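Side-chain contacts in toxin-like protein (Paenibacillus larvae subsp. larvae BRL-230010, PDB 5DZQ), which probably transfers ADP-ribose from NAD+ to Rho-family GTPases of a host cell, as other C3-like mono-ADP-ribosyltransferase toxins do: residues K35-E40 with L82-L87; E42-Y47 with G167-I172; G63-K68 with K73-L78. All blocks are in the same frame, centred on the assembly; numbering follows the deposited sequence.

Contact 1: K35-E40 with L82-L87; sequences KLRANE and LKKSKL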
loop_
_atom_site.group_PDB
_atom_site.type_symbol
_atom_site.label_atom_id
_atom_site.label_comp_id
_atom_site.label_asym_id
_atom_site.label_seq_id
_atom_site.Cartn_x
_atom_site.Cartn_y
_atom_site.Cartn_z
ATOM N N LYS B 35 -7.159 1.797 -27.388
ATOM C CA LYS B 35 -6.356 0.731 -27.977
ATOM C C LYS B 35 -6.545 -0.605 -27.269
ATOM O O LYS B 35 -6.149 -1.643 -27.788
ATOM C CB LYS B 35 -4.870 1.107 -27.960
ATOM C CG LYS B 35 -4.455 2.136 -29.010
ATOM C CD LYS B 35 -2.940 2.144 -29.196
ATOM C CE LYS B 35 -2.514 2.964 -30.408
ATOM N NZ LYS B 35 -2.495 4.437 -30.153
ATOM N N LEU B 36 -7.129 -0.587 -26.075
ATOM C CA LEU B 36 -7.231 -1.813 -25.291
ATOM C C LEU B 36 -8.492 -2.616 -25.586
ATOM O O LEU B 36 -9.554 -2.064 -25.885
ATOM C CB LEU B 36 -7.178 -1.495 -23.799
ATOM C CG LEU B 36 -5.893 -0.849 -23.290
ATOM C CD1 LEU B 36 -6.010 -0.567 -21.797
ATOM C CD2 LEU B 36 -4.703 -1.752 -23.582
ATOM N N ARG B 37 -8.355 -3.932 -25.502
ATOM C CA ARG B 37 -9.497 -4.830 -25.518
ATOM C C ARG B 37 -10.245 -4.710 -24.192
ATOM O O ARG B 37 -9.689 -4.216 -23.212
ATOM C CB ARG B 37 -9.040 -6.267 -25.754
ATOM C CG ARG B 37 -8.368 -6.479 -27.107
ATOM C CD ARG B 37 -7.564 -7.774 -27.118
ATOM N NE ARG B 37 -8.381 -8.937 -26.776
ATOM C CZ ARG B 37 -9.005 -9.706 -27.667
ATOM N NH1 ARG B 37 -8.907 -9.437 -28.961
ATOM N NH2 ARG B 37 -9.723 -10.744 -27.263
ATOM N N ALA B 38 -11.491 -5.163 -24.156
ATOM C CA ALA B 38 -12.284 -5.071 -22.932
ATOM C C ALA B 38 -11.620 -5.809 -21.765
ATOM O O ALA B 38 -11.644 -5.328 -20.633
ATOM C CB ALA B 38 -13.689 -5.609 -23.171
ATOM N N ASN B 39 -11.019 -6.966 -22.041
ATOM C CA ASN B 39 -10.412 -7.772 -20.980
ATOM C C ASN B 39 -9.120 -7.140 -20.472
ATOM O O ASN B 39 -8.756 -7.318 -19.311
ATOM C CB ASN B 39 -10.142 -9.204 -21.458
ATOM C CG ASN B 39 -8.975 -9.287 -22.439
ATOM O OD1 ASN B 39 -9.099 -8.897 -23.599
ATOM N ND2 ASN B 39 -7.843 -9.806 -21.974
ATOM N N GLU B 40 -8.444 -6.399 -21.345
ATOM C CA GLU B 40 -7.205 -5.706 -20.999
ATOM C C GLU B 40 -7.483 -4.538 -20.070
ATOM O O GLU B 40 -6.729 -4.306 -19.112
ATOM C CB GLU B 40 -6.479 -5.220 -22.269
ATOM C CG GLU B 40 -5.720 -6.325 -23.014
ATOM C CD GLU B 40 -5.120 -5.866 -24.340
ATOM O OE1 GLU B 40 -5.712 -4.994 -25.011
ATOM O OE2 GLU B 40 -4.057 -6.395 -24.723
ATOM N N LEU B 82 0.265 -2.937 -21.639
ATOM C CA LEU B 82 1.200 -1.825 -21.490
ATOM C C LEU B 82 1.994 -1.571 -22.769
ATOM O O LEU B 82 2.403 -0.434 -23.035
ATOM C CB LEU B 82 2.148 -2.070 -20.316
ATOM C CG LEU B 82 1.579 -1.690 -18.942
ATOM C CD1 LEU B 82 2.454 -2.195 -17.768
ATOM C CD2 LEU B 82 1.372 -0.176 -18.840
ATOM N N LYS B 83 2.227 -2.615 -23.561
ATOM C CA LYS B 83 2.978 -2.426 -24.804
ATOM C C LYS B 83 2.185 -1.614 -25.827
ATOM O O LYS B 83 2.761 -1.065 -26.763
ATOM C CB LYS B 83 3.381 -3.768 -25.420
ATOM C CG LYS B 83 4.655 -4.365 -24.850
ATOM C CD LYS B 83 4.949 -5.715 -25.492
ATOM C CE LYS B 83 6.143 -6.390 -24.838
ATOM N NZ LYS B 83 6.343 -7.785 -25.336
ATOM N N LYS B 84 0.870 -1.538 -25.644
ATOM C CA LYS B 84 0.014 -0.753 -26.536
ATOM C C LYS B 84 0.027 0.729 -26.166
ATOM O O LYS B 84 -0.614 1.550 -26.834
ATOM C CB LYS B 84 -1.429 -1.271 -26.506
ATOM C CG LYS B 84 -1.627 -2.677 -27.064
ATOM C CD LYS B 84 -3.105 -3.048 -27.036
ATOM C CE LYS B 84 -3.352 -4.447 -27.578
ATOM N NZ LYS B 84 -4.795 -4.813 -27.504
ATOM N N SER B 85 0.741 1.067 -25.095
ATOM C CA SER B 85 0.878 2.465 -24.688
ATOM C C SER B 85 2.221 3.023 -25.122
ATOM O O SER B 85 3.207 2.294 -25.182
ATOM C CB SER B 85 0.720 2.616 -23.172
ATOM O OG SER B 85 1.832 2.066 -22.480
ATOM N N LYS B 86 2.247 4.319 -25.431
ATOM C CA LYS B 86 3.475 5.026 -25.795
ATOM C C LYS B 86 3.384 6.456 -25.300
ATOM O O LYS B 86 2.475 7.182 -25.696
ATOM C CB LYS B 86 3.703 5.038 -27.308
ATOM C CG LYS B 86 4.106 3.717 -27.941
ATOM C CD LYS B 86 4.335 3.915 -29.436
ATOM C CE LYS B 86 4.460 2.593 -30.179
ATOM N NZ LYS B 86 4.364 2.788 -31.660
ATOM N N LEU B 87 4.326 6.869 -24.456
ATOM C CA LEU B 87 4.270 8.189 -23.842
ATOM C C LEU B 87 4.410 9.267 -24.907
ATOM O O LEU B 87 5.291 9.182 -25.757
ATOM C CB LEU B 87 5.367 8.321 -22.789
ATOM C CG LEU B 87 5.133 9.238 -21.598
ATOM C CD1 LEU B 87 3.798 8.953 -20.925
ATOM C CD2 LEU B 87 6.271 9.040 -20.627
#

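Contact 2: E42-Y47 with G167-I172; sequences ELVKEY and GYVDKI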
loop_
_atom_site.group_PDB
_atom_site.type_symbol
_atom_site.label_atom_id
_atom_site.label_comp_id
_atom_site.label_asym_id
_atom_site.label_seq_id
_atom_site.Cartn_x
_atom_site.Cartn_y
_atom_site.Cartn_z
ATOM N N GLU B 42 -10.054 -4.317 -18.006
ATOM C CA GLU B 42 -10.422 -4.943 -16.741
ATOM C C GLU B 42 -9.179 -5.349 -15.966
ATOM O O GLU B 42 -9.070 -5.125 -14.752
ATOM C CB GLU B 42 -11.303 -6.175 -16.979
ATOM C CG GLU B 42 -12.722 -5.850 -17.420
ATOM C CD GLU B 42 -13.502 -7.089 -17.826
ATOM O OE1 GLU B 42 -12.893 -8.180 -17.919
ATOM O OE2 GLU B 42 -14.723 -6.967 -18.061
ATOM N N LEU B 43 -8.242 -5.955 -16.680
ATOM C CA LEU B 43 -7.021 -6.443 -16.067
ATOM C C LEU B 43 -6.159 -5.308 -15.530
ATOM O O LEU B 43 -5.575 -5.426 -14.442
ATOM C CB LEU B 43 -6.227 -7.278 -17.074
ATOM C CG LEU B 43 -5.084 -8.092 -16.492
ATOM C CD1 LEU B 43 -5.584 -9.045 -15.402
ATOM C CD2 LEU B 43 -4.419 -8.869 -17.611
ATOM N N VAL B 44 -6.050 -4.221 -16.291
ATOM C CA VAL B 44 -5.275 -3.069 -15.822
ATOM C C VAL B 44 -5.882 -2.519 -14.531
ATOM O O VAL B 44 -5.163 -2.230 -13.568
ATOM C CB VAL B 44 -5.192 -1.956 -16.887
ATOM C CG1 VAL B 44 -4.620 -0.684 -16.289
ATOM C CG2 VAL B 44 -4.327 -2.435 -18.052
ATOM N N LYS B 45 -7.205 -2.414 -14.498
ATOM C CA LYS B 45 -7.882 -1.974 -13.279
ATOM C C LYS B 45 -7.725 -2.976 -12.140
ATOM O O LYS B 45 -7.585 -2.578 -10.975
ATOM C CB LYS B 45 -9.362 -1.723 -13.555
ATOM C CG LYS B 45 -9.610 -0.500 -14.423
ATOM C CD LYS B 45 -11.061 -0.075 -14.323
ATOM C CE LYS B 45 -11.391 1.018 -15.307
ATOM N NZ LYS B 45 -12.840 1.369 -15.204
ATOM N N GLU B 46 -7.758 -4.269 -12.471
ATOM C CA GLU B 46 -7.533 -5.314 -11.466
ATOM C C GLU B 46 -6.185 -5.109 -10.784
ATOM O O GLU B 46 -6.100 -5.108 -9.549
ATOM C CB GLU B 46 -7.587 -6.724 -12.074
ATOM C CG GLU B 46 -7.319 -7.836 -11.030
ATOM C CD GLU B 46 -7.483 -9.252 -11.580
ATOM O OE1 GLU B 46 -6.709 -10.144 -11.177
ATOM O OE2 GLU B 46 -8.393 -9.476 -12.402
ATOM N N TYR B 47 -5.146 -4.933 -11.596
ATOM C CA TYR B 47 -3.794 -4.666 -11.106
ATOM C C TYR B 47 -3.752 -3.422 -10.228
ATOM O O TYR B 47 -3.234 -3.467 -9.107
ATOM C CB TYR B 47 -2.757 -4.488 -12.252
ATOM C CG TYR B 47 -1.482 -3.880 -11.684
ATOM C CD1 TYR B 47 -0.546 -4.669 -11.025
ATOM C CD2 TYR B 47 -1.267 -2.501 -11.712
ATOM C CE1 TYR B 47 0.596 -4.098 -10.445
ATOM C CE2 TYR B 47 -0.156 -1.934 -11.128
ATOM C CZ TYR B 47 0.771 -2.738 -10.490
ATOM O OH TYR B 47 1.884 -2.160 -9.916
ATOM N N GLY B 167 1.478 3.733 -19.331
ATOM C CA GLY B 167 0.077 4.075 -19.481
ATOM C C GLY B 167 -0.474 4.809 -18.273
ATOM O O GLY B 167 -0.145 4.478 -17.132
ATOM N N TYR B 168 -1.298 5.825 -18.522
ATOM C CA TYR B 168 -1.969 6.512 -17.426
ATOM C C TYR B 168 -3.137 5.684 -16.916
ATOM O O TYR B 168 -3.925 5.146 -17.700
ATOM C CB TYR B 168 -2.445 7.890 -17.873
ATOM C CG TYR B 168 -1.310 8.871 -18.088
ATOM C CD1 TYR B 168 -0.624 8.922 -19.299
ATOM C CD2 TYR B 168 -0.916 9.739 -17.075
ATOM C CE1 TYR B 168 0.427 9.823 -19.500
ATOM C CE2 TYR B 168 0.124 10.645 -17.270
ATOM C CZ TYR B 168 0.788 10.680 -18.477
ATOM O OH TYR B 168 1.821 11.575 -18.654
ATOM N N VAL B 169 -3.248 5.583 -15.597
ATOM C CA VAL B 169 -4.318 4.821 -14.972
ATOM C C VAL B 169 -5.055 5.653 -13.927
ATOM O O VAL B 169 -4.523 6.646 -13.430
ATOM C CB VAL B 169 -3.768 3.556 -14.311
ATOM C CG1 VAL B 169 -3.094 2.671 -15.356
ATOM C CG2 VAL B 169 -2.781 3.926 -13.211
ATOM N N ASP B 170 -6.281 5.249 -13.602
ATOM C CA ASP B 170 -7.032 5.878 -12.520
ATOM C C ASP B 170 -6.329 5.625 -11.195
ATOM O O ASP B 170 -5.946 4.495 -10.896
ATOM C CB ASP B 170 -8.467 5.346 -12.473
ATOM C CG ASP B 170 -9.252 5.669 -13.735
ATOM O OD1 ASP B 170 -9.682 6.830 -13.883
ATOM O OD2 ASP B 170 -9.437 4.763 -14.577
ATOM N N LYS B 171 -6.130 6.675 -10.407
ATOM C CA LYS B 171 -5.499 6.512 -9.101
ATOM C C LYS B 171 -6.513 5.872 -8.161
ATOM O O LYS B 171 -7.705 6.161 -8.245
ATOM C CB LYS B 171 -5.010 7.858 -8.551
ATOM C CG LYS B 171 -4.095 7.762 -7.327
ATOM C CD LYS B 171 -3.589 9.148 -6.912
ATOM C CE LYS B 171 -2.384 9.068 -5.988
ATOM N NZ LYS B 171 -1.117 8.872 -6.746
ATOM N N ILE B 172 -6.053 4.985 -7.286
ATOM C CA ILE B 172 -6.963 4.344 -6.334
ATOM C C ILE B 172 -6.988 5.091 -4.998
ATOM O O ILE B 172 -7.339 4.519 -3.967
ATOM C CB ILE B 172 -6.591 2.864 -6.082
ATOM C CG1 ILE B 172 -5.154 2.748 -5.566
ATOM C CG2 ILE B 172 -6.773 2.044 -7.350
ATOM C CD1 ILE B 172 -4.804 1.378 -5.042
#

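Contact 3: G63-K68 with K73-L78; sequences GKLGFK and KKILKL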
loop_
_atom_site.group_PDB
_atom_site.type_symbol
_atom_site.label_atom_id
_atom_site.label_comp_id
_atom_site.label_asym_id
_atom_site.label_seq_id
_atom_site.Cartn_x
_atom_site.Cartn_y
_atom_site.Cartn_z
ATOM N N GLY B 63 11.563 -11.229 -11.186
ATOM C CA GLY B 63 10.970 -10.861 -12.457
ATOM C C GLY B 63 10.841 -12.001 -13.445
ATOM O O GLY B 63 10.502 -11.776 -14.604
ATOM N N LYS B 64 11.103 -13.224 -12.995
ATOM C CA LYS B 64 10.993 -14.385 -13.869
ATOM C C LYS B 64 9.676 -15.100 -13.618
ATOM O O LYS B 64 9.250 -15.221 -12.477
ATOM C CB LYS B 64 12.152 -15.349 -13.650
ATOM C CG LYS B 64 13.526 -14.767 -13.922
ATOM C CD LYS B 64 14.596 -15.703 -13.404
ATOM C CE LYS B 64 15.955 -15.024 -13.382
ATOM N NZ LYS B 64 16.949 -15.849 -12.642
ATOM N N LEU B 65 9.044 -15.587 -14.683
ATOM C CA LEU B 65 7.755 -16.273 -14.556
ATOM C C LEU B 65 7.944 -17.784 -14.526
ATOM O O LEU B 65 9.058 -18.281 -14.687
ATOM C CB LEU B 65 6.818 -15.877 -15.704
ATOM C CG LEU B 65 6.609 -14.374 -15.940
ATOM C CD1 LEU B 65 5.644 -14.149 -17.097
ATOM C CD2 LEU B 65 6.108 -13.671 -14.674
ATOM N N GLY B 66 6.856 -18.516 -14.308
ATOM C CA GLY B 66 6.895 -19.967 -14.344
ATOM C C GLY B 66 6.613 -20.574 -12.988
ATOM O O GLY B 66 6.517 -21.786 -12.847
ATOM N N PHE B 67 6.469 -19.720 -11.982
ATOM C CA PHE B 67 6.328 -20.192 -10.608
ATOM C C PHE B 67 4.868 -20.403 -10.223
ATOM O O PHE B 67 4.549 -21.391 -9.564
ATOM C CB PHE B 67 7.015 -19.219 -9.643
ATOM C CG PHE B 67 8.512 -19.212 -9.785
ATOM C CD1 PHE B 67 9.132 -18.404 -10.728
ATOM C CD2 PHE B 67 9.298 -20.047 -9.003
ATOM C CE1 PHE B 67 10.519 -18.416 -10.877
ATOM C CE2 PHE B 67 10.680 -20.065 -9.146
ATOM C CZ PHE B 67 11.291 -19.245 -10.081
ATOM N N LYS B 68 3.983 -19.485 -10.617
ATOM C CA LYS B 68 2.544 -19.732 -10.494
ATOM C C LYS B 68 1.893 -19.492 -11.851
ATOM O O LYS B 68 1.599 -18.351 -12.199
ATOM C CB LYS B 68 1.901 -18.831 -9.443
ATOM C CG LYS B 68 2.424 -18.999 -8.025
ATOM C CD LYS B 68 1.625 -18.123 -7.063
ATOM C CE LYS B 68 1.592 -18.692 -5.643
ATOM N NZ LYS B 68 2.925 -18.614 -4.978
ATOM N N LYS B 73 -0.357 -16.071 -16.461
ATOM C CA LYS B 73 -1.273 -15.792 -17.571
ATOM C C LYS B 73 -1.714 -14.325 -17.584
ATOM O O LYS B 73 -1.714 -13.677 -18.638
ATOM C CB LYS B 73 -2.504 -16.699 -17.498
ATOM C CG LYS B 73 -2.291 -18.120 -17.991
ATOM C CD LYS B 73 -3.636 -18.826 -18.164
ATOM C CE LYS B 73 -3.475 -20.253 -18.675
ATOM N NZ LYS B 73 -2.864 -21.146 -17.650
ATOM N N LYS B 74 -2.084 -13.805 -16.417
ATOM C CA LYS B 74 -2.488 -12.402 -16.301
ATOM C C LYS B 74 -1.327 -11.462 -16.576
ATOM O O LYS B 74 -1.488 -10.399 -17.183
ATOM C CB LYS B 74 -3.037 -12.094 -14.897
ATOM C CG LYS B 74 -4.236 -12.906 -14.464
ATOM C CD LYS B 74 -4.683 -12.419 -13.092
ATOM C CE LYS B 74 -5.644 -13.390 -12.435
ATOM N NZ LYS B 74 -5.995 -12.943 -11.056
ATOM N N ILE B 75 -0.158 -11.830 -16.072
ATOM C CA ILE B 75 0.991 -10.948 -16.173
ATOM C C ILE B 75 1.342 -10.781 -17.646
ATOM O O ILE B 75 1.655 -9.676 -18.093
ATOM C CB ILE B 75 2.195 -11.483 -15.357
ATOM C CG1 ILE B 75 1.976 -11.200 -13.858
ATOM C CG2 ILE B 75 3.491 -10.846 -15.827
ATOM C CD1 ILE B 75 2.947 -11.898 -12.951
ATOM N N LEU B 76 1.255 -11.868 -18.410
ATOM C CA LEU B 76 1.552 -11.765 -19.835
ATOM C C LEU B 76 0.578 -10.841 -20.551
ATOM O O LEU B 76 0.974 -10.083 -21.435
ATOM C CB LEU B 76 1.542 -13.137 -20.480
ATOM C CG LEU B 76 2.743 -13.964 -20.031
ATOM C CD1 LEU B 76 2.663 -15.362 -20.599
ATOM C CD2 LEU B 76 4.036 -13.279 -20.447
ATOM N N LYS B 77 -0.695 -10.902 -20.166
ATOM C CA LYS B 77 -1.695 -10.025 -20.766
ATOM C C LYS B 77 -1.485 -8.571 -20.351
ATOM O O LYS B 77 -1.628 -7.658 -21.162
ATOM C CB LYS B 77 -3.112 -10.477 -20.390
ATOM C CG LYS B 77 -3.480 -11.878 -20.875
ATOM C CD LYS B 77 -4.992 -12.086 -20.859
ATOM C CE LYS B 77 -5.385 -13.392 -21.526
ATOM N NZ LYS B 77 -5.143 -14.555 -20.634
ATOM N N LEU B 78 -1.140 -8.350 -19.087
ATOM C CA LEU B 78 -0.895 -6.993 -18.611
ATOM C C LEU B 78 0.328 -6.399 -19.307
ATOM O O LEU B 78 0.316 -5.237 -19.710
ATOM C CB LEU B 78 -0.718 -6.994 -17.089
ATOM C CG LEU B 78 -0.701 -5.670 -16.331
ATOM C CD1 LEU B 78 -1.840 -4.751 -16.770
ATOM C CD2 LEU B 78 -0.780 -5.968 -14.836
#

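Contact 1: K35-E40 with L82-L87
Lys35 and Lys84 bring the two backbones closest, with their CA atoms 6.7 Å apart where the turn into helix 38-49 passes the chain just beyond helix 69-83. From there Lys84 runs out fully extended, chi2 to chi4 all near 180°, and reaches across residues 35-37 to Glu40. NZ ends on Glu40 OE1 at 2.7 Å, a salt bridge made to the syn lone pair, the lysine crossing the glutamate at about a right angle. A second, weak bond of 3.5 Å goes from Lys84 NZ to the carbonyl O of Lys35. The carboxylate is buried and already engaged. With Arg37 at the N-cap of helix 38-49, Glu40 takes the Arg37 N-H on the anti side of OE1 (2.9 Å), which is the N3-to-N-cap half of a capping box. One oxygen thus serves both the helix start and the lysine, and the grip probably steadies its negative charge. Aliphatic atoms pack along the lysine: Leu36 CD2 touches Lys84 CD at 4.0 Å, and Arg37 CG lies near NZ. Separately, Lys35 CD rests 3.4 Å from the backbone O of Lys84. Arg37 NE meanwhile bonds Asn39 OD1 at 3.3 Å, in the carbonyl plane and close to the guanidinium plane.

Contact 2: E42-Y47 with G167-I172
Val44 turns CG1 away from its own backbone N (chi1 169°), while Val169 holds CG1 opposite its carbonyl carbon (chi1 -60°), and these two settings aim one methyl from the helix at one from the strand. The methyls meet at 3.8 Å, with the side chains set obliquely to each other. This is the single apolar touch between the segments, and the shared surface is small, 91 Å² over both sides. The backbones stay well separated: the nearest CA atoms, those of Lys45 and Val169, are 7.9 Å apart, and no hydrogen bond crosses. Further out, Lys45 extends beside Asp170, but its CE comes only to 4.3 Å from Asp170 OD2. Lys45 NZ stands 4.8 Å from that oxygen, so the opposite charges probably attract at a distance without pairing, and Asp170 OD2 is instead hydrogen-bonded by Tyr29 OH. On the other face of the helix, Glu42 and Glu46 pack on Asn114 of the second subunit. Trp32 of the N-terminal helix 29-35 touches both valines, while Val44 also leans on Leu78 and Val169 on Leu182 of strand 179-183, and helix 38-49 thus packs against both helix 69-83 and strand 167-170, an outer strand of the small three-stranded antiparallel sheet.

Contact 3: G63-K68 with K73-L78
Leu65 reaches from its loop to helix 69-83 and meets Ile75 and Leu76 there. CB and CG span the gap between backbones whose nearest CA atoms, those of Leu65 and Ile75, are 8.8 Å apart; the contacts themselves belong to the two methyls. CD1, which continues the chain away from CA (chi2 -179°), lands on Leu76 CD2 at 3.8 Å and also lies 4.1 Å from Leu76 CG. It also comes within 4.1 Å of Ile75 CG2. CD2 branches off toward Ile75 alone, 4.0 Å from CD1 of that residue and equally far from its CG2. The leucine therefore straddles two consecutive residues of the helix, one buried and one exposed. The setting is a helix-loop-helix connection: residues 63-68 lie in the linker between helix 51-60 and helix 69-83, with Lys68 at the N-cap of the latter, and the chain folds back so that Leu65 faces the second turn of the helix it leads into. Leu58 of helix 51-60 touches both Leu65 and Ile75, adding to the apolar cluster. Ile75 offers CG2 by placing it anti to its backbone N, Leu76 swings its branched end back toward the loop, and both cross Leu65 at an oblique angle.

In the fold
All three contacts belong to the helical N-terminal part of the chain and its join to the small antiparallel sheet. Contacts 1 and 2 are neighbours, with centres about 11 Å apart; contact 3 lies about 17 Å between centres from either. Along the chain contacts 1 and 2 interlock, and both segments of contact 3 fall between the two halves of each. Contact 1 joins the start of helix 38-49 to the chain leaving helix 69-83, contact 2 joins helix 38-49 to strand 167-170, and contact 3 holds loop 63-68 to helix 69-83. A salt bridge, Glu46 OE1 to Lys74 NZ at 2.9 Å, ties contacts 2 and 3, which also touch the second copy of the protein.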